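Long-range contact in lipopolysaccharide biosynthesis protein wbpB (Thermus thermophilus, PDB 3O9Z), which is an NAD-dependent dehydrogenase that probably oxidises a nucleotide-linked sugar in the biosynthesis of 2,3-diacetamido-2,3-dideoxy-D-mannuronic acid, a lipopolysaccharide sugar: residues A[197-202]-A[288-293]. Residues are numbered along the deposited sequence; the frame is centred on the assembly and turned at random.
Sequences GRALHV and IRVAAL
The carbonyl O of Ala199 is gripped twice, by Arg289 and by a water that Arg289 also holds. Arg289 NH2 donates to Ala199 O at 3.0 Å, with an N-H...O angle of 152°. The bond lies in the carbonyl plane, on a lone pair, and close to the guanidinium plane. The water donates to Ala199 O at 2.9 Å. It also accepts from Arg289 NH1, at 3.0 Å. Two arms of one guanidinium therefore reach one carbonyl, one directly and one through water. A bend at chi3 (75°) sets NE of Arg289 off the line of an extended chain, at the start of this guanidinium.

The guanidinium of Arg198 lies flat on that of Arg289, with centres 3.9 Å apart and planes 7° from parallel. Arg198 NH2 sits over the centre of the Arg289 group. The two side chains cross at about a right angle. Two like charges stacked this way would be expected to repel. Glu286 probably offsets this, since its OE1 forms a salt bridge with Arg289 NH2 and accepts from Ala199 N, while OE2 makes a long, weak ion pair with Arg198 NH1. An alanine in place of Arg289 would probably leave Ala199 O without its direct donor, Glu286 without its salt-bridge mate and the Arg198 guanidinium freer to turn.

Apolar contacts are few. Ala199 CB meets Val290 CG2 at 4.0 Å, and Val202 CG2 meets Leu293 CD1 at 4.3 Å.

This packing, away from the annotated sites, joins helix 281-294 to strand 199-207, one of the two outermost strands, within this chain, of the six-stranded mixed sheet. Through Ile288 and Ala292 the helix also packs on helix 109-122 of the Rossmann part, so it links both parts of this Gfo/Idh/MocA-type oxidoreductase. Leu200 and His201 form a classic beta bulge facing Glu217 on strand 211-218. Val290 also touches Phe189 of helix 186-196.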
ATOM      1  N   GLY A 197      -2.452 -20.167 -36.587  1.00 15.81           N
ATOM      2  CA  GLY A 197      -2.246 -21.402 -35.835  1.00 14.40           C
ATOM      3  C   GLY A 197      -1.084 -21.531 -34.884  1.00 16.65           C
ATOM      4  O   GLY A 197      -0.563 -20.540 -34.380  1.00 16.91           O
ATOM      5  N   ARG A 198      -0.677 -22.766 -34.615  1.00 16.57           N
ATOM      6  CA  ARG A 198       0.222 -23.074 -33.528  1.00 17.96           C
ATOM      7  C   ARG A 198       1.650 -22.769 -33.958  1.00 17.66           C
ATOM      8  O   ARG A 198       2.024 -22.959 -35.138  1.00 17.42           O
ATOM      9  CB  ARG A 198       0.126 -24.573 -33.211  1.00 20.94           C
ATOM     10  CG  ARG A 198       0.941 -25.039 -31.997  1.00 27.73           C
ATOM     11  CD  ARG A 198       0.996 -26.585 -31.868  1.00 34.16           C
ATOM     12  NE  ARG A 198       1.807 -26.995 -30.723  1.00 39.74           N
ATOM     13  CZ  ARG A 198       1.335 -27.126 -29.486  1.00 44.50           C
ATOM     14  NH1 ARG A 198       0.055 -26.896 -29.229  1.00 46.23           N
ATOM     15  NH2 ARG A 198       2.141 -27.492 -28.499  1.00 44.95           N
ATOM     16  N   ALA A 199       2.481 -22.369 -33.010  1.00 15.85           N
ATOM     17  CA  ALA A 199       3.868 -22.116 -33.282  1.00 13.85           C
ATOM     18  C   ALA A 199       4.705 -23.389 -33.232  1.00 18.76           C
ATOM     19  O   ALA A 199       4.885 -24.027 -32.176  1.00 19.59           O
ATOM     20  CB  ALA A 199       4.438 -21.054 -32.320  1.00 15.70           C
ATOM     21  N   LEU A 200       5.283 -23.729 -34.374  1.00 17.43           N
ATOM     22  CA  LEU A 200       6.179 -24.883 -34.442  1.00 17.46           C
ATOM     23  C   LEU A 200       7.580 -24.567 -33.970  1.00 17.86           C
ATOM     24  O   LEU A 200       8.295 -25.438 -33.486  1.00 19.98           O
ATOM     25  CB  LEU A 200       6.208 -25.344 -35.912  1.00 18.37           C
ATOM     26  CG  LEU A 200       4.851 -25.541 -36.595  1.00 24.93           C
ATOM     27  CD1 LEU A 200       5.098 -26.045 -38.021  1.00 28.65           C
ATOM     28  CD2 LEU A 200       4.009 -26.561 -35.826  1.00 31.12           C
ATOM     29  N   HIS A 201       7.997 -23.313 -34.097  1.00 16.22           N
ATOM     30  CA  HIS A 201       9.349 -22.913 -33.745  1.00 16.76           C
ATOM     31  C   HIS A 201       9.291 -21.468 -33.294  1.00 15.56           C
ATOM     32  O   HIS A 201       8.583 -20.655 -33.881  1.00 15.94           O
ATOM     33  CB  HIS A 201      10.276 -23.058 -34.964  1.00 19.73           C
ATOM     34  CG  HIS A 201      11.661 -22.523 -34.760  1.00 23.40           C
ATOM     35  ND1 HIS A 201      12.563 -23.085 -33.882  1.00 32.92           N
ATOM     36  CD2 HIS A 201      12.332 -21.539 -35.404  1.00 29.15           C
ATOM     37  CE1 HIS A 201      13.713 -22.440 -33.957  1.00 26.79           C
ATOM     38  NE2 HIS A 201      13.600 -21.499 -34.876  1.00 31.33           N
ATOM     39  N   VAL A 202       9.985 -21.160 -32.204  1.00 15.65           N
ATOM     40  CA  VAL A 202      10.031 -19.787 -31.696  1.00 16.03           C
ATOM     41  C   VAL A 202      11.475 -19.356 -31.474  1.00 17.26           C
ATOM     42  O   VAL A 202      12.286 -20.165 -30.981  1.00 18.85           O
ATOM     43  CB  VAL A 202       9.354 -19.709 -30.308  1.00 17.70           C
ATOM     44  CG1 VAL A 202       9.456 -18.270 -29.764  1.00 18.91           C
ATOM     45  CG2 VAL A 202       7.901 -20.094 -30.428  1.00 18.79           C
ATOM     46  N   ILE A 288      -0.710 -17.674 -24.928  1.00 13.78           N
ATOM     47  CA  ILE A 288      -0.098 -17.820 -23.609  1.00 15.50           C
ATOM     48  C   ILE A 288       1.100 -18.786 -23.526  1.00 11.65           C
ATOM     49  O   ILE A 288       2.114 -18.537 -22.903  1.00 14.68           O
ATOM     50  CB  ILE A 288      -1.209 -18.156 -22.571  1.00 13.49           C
ATOM     51  CG1 ILE A 288      -2.062 -16.890 -22.328  1.00 15.26           C
ATOM     52  CG2 ILE A 288      -0.612 -18.613 -21.251  1.00 15.28           C
ATOM     53  CD1 ILE A 288      -3.404 -17.204 -21.758  1.00 19.49           C
ATOM     54  N   ARG A 289       0.989 -19.861 -24.317  1.00 15.38           N
ATOM     55  CA  ARG A 289       2.091 -20.810 -24.397  1.00 16.29           C
ATOM     56  C   ARG A 289       3.331 -20.178 -25.041  1.00 12.07           C
ATOM     57  O   ARG A 289       4.433 -20.295 -24.538  1.00 15.91           O
ATOM     58  CB  ARG A 289       1.633 -22.049 -25.172  1.00 16.47           C
ATOM     59  CG  ARG A 289       2.731 -23.071 -25.279  1.00 17.08           C
ATOM     60  CD  ARG A 289       2.298 -24.213 -26.217  1.00 18.72           C
ATOM     61  NE  ARG A 289       2.326 -23.842 -27.645  1.00 16.87           N
ATOM     62  CZ  ARG A 289       3.384 -24.008 -28.426  1.00 19.75           C
ATOM     63  NH1 ARG A 289       4.521 -24.491 -27.937  1.00 20.74           N
ATOM     64  NH2 ARG A 289       3.298 -23.597 -29.684  1.00 20.89           N
ATOM     65  N   VAL A 290       3.109 -19.422 -26.121  1.00 15.50           N
ATOM     66  CA  VAL A 290       4.202 -18.704 -26.765  1.00 16.48           C
ATOM     67  C   VAL A 290       4.864 -17.642 -25.885  1.00 14.08           C
ATOM     68  O   VAL A 290       6.085 -17.587 -25.686  1.00 14.81           O
ATOM     69  CB  VAL A 290       3.717 -18.023 -28.058  1.00 20.00           C
ATOM     70  CG1 VAL A 290       4.836 -17.204 -28.681  1.00 20.00           C
ATOM     71  CG2 VAL A 290       3.194 -19.059 -29.042  1.00 20.00           C
ATOM     72  N   ALA A 291       4.007 -16.827 -25.267  1.00 14.26           N
ATOM     73  CA  ALA A 291       4.536 -15.808 -24.392  1.00 16.21           C
ATOM     74  C   ALA A 291       5.301 -16.372 -23.203  1.00 14.74           C
ATOM     75  O   ALA A 291       6.360 -15.854 -22.782  1.00 14.99           O
ATOM     76  CB  ALA A 291       3.422 -14.859 -23.943  1.00 17.48           C
ATOM     77  N   ALA A 292       4.760 -17.468 -22.667  1.00 15.37           N
ATOM     78  CA  ALA A 292       5.461 -18.071 -21.526  1.00 17.12           C
ATOM     79  C   ALA A 292       6.839 -18.650 -21.888  1.00 17.76           C
ATOM     80  O   ALA A 292       7.817 -18.445 -21.150  1.00 19.31           O
ATOM     81  CB  ALA A 292       4.570 -19.162 -20.899  1.00 17.08           C
ATOM     82  N   LEU A 293       6.921 -19.281 -23.064  1.00 18.00           N
ATOM     83  CA  LEU A 293       8.199 -19.778 -23.585  1.00 20.57           C
ATOM     84  C   LEU A 293       9.239 -18.680 -23.656  1.00 20.62           C
ATOM     85  O   LEU A 293      10.410 -18.845 -23.291  1.00 21.01           O
ATOM     86  CB  LEU A 293       8.017 -20.363 -24.984  1.00 22.30           C
ATOM     87  CG  LEU A 293       7.350 -21.712 -25.207  1.00 30.54           C
ATOM     88  CD1 LEU A 293       7.144 -22.002 -26.690  1.00 31.86           C
ATOM     89  CD2 LEU A 293       8.253 -22.768 -24.545  1.00 35.67           C
TER
HETATM   90  O   HOH W   1       6.544 -24.992 -30.052  1.00 32.38           O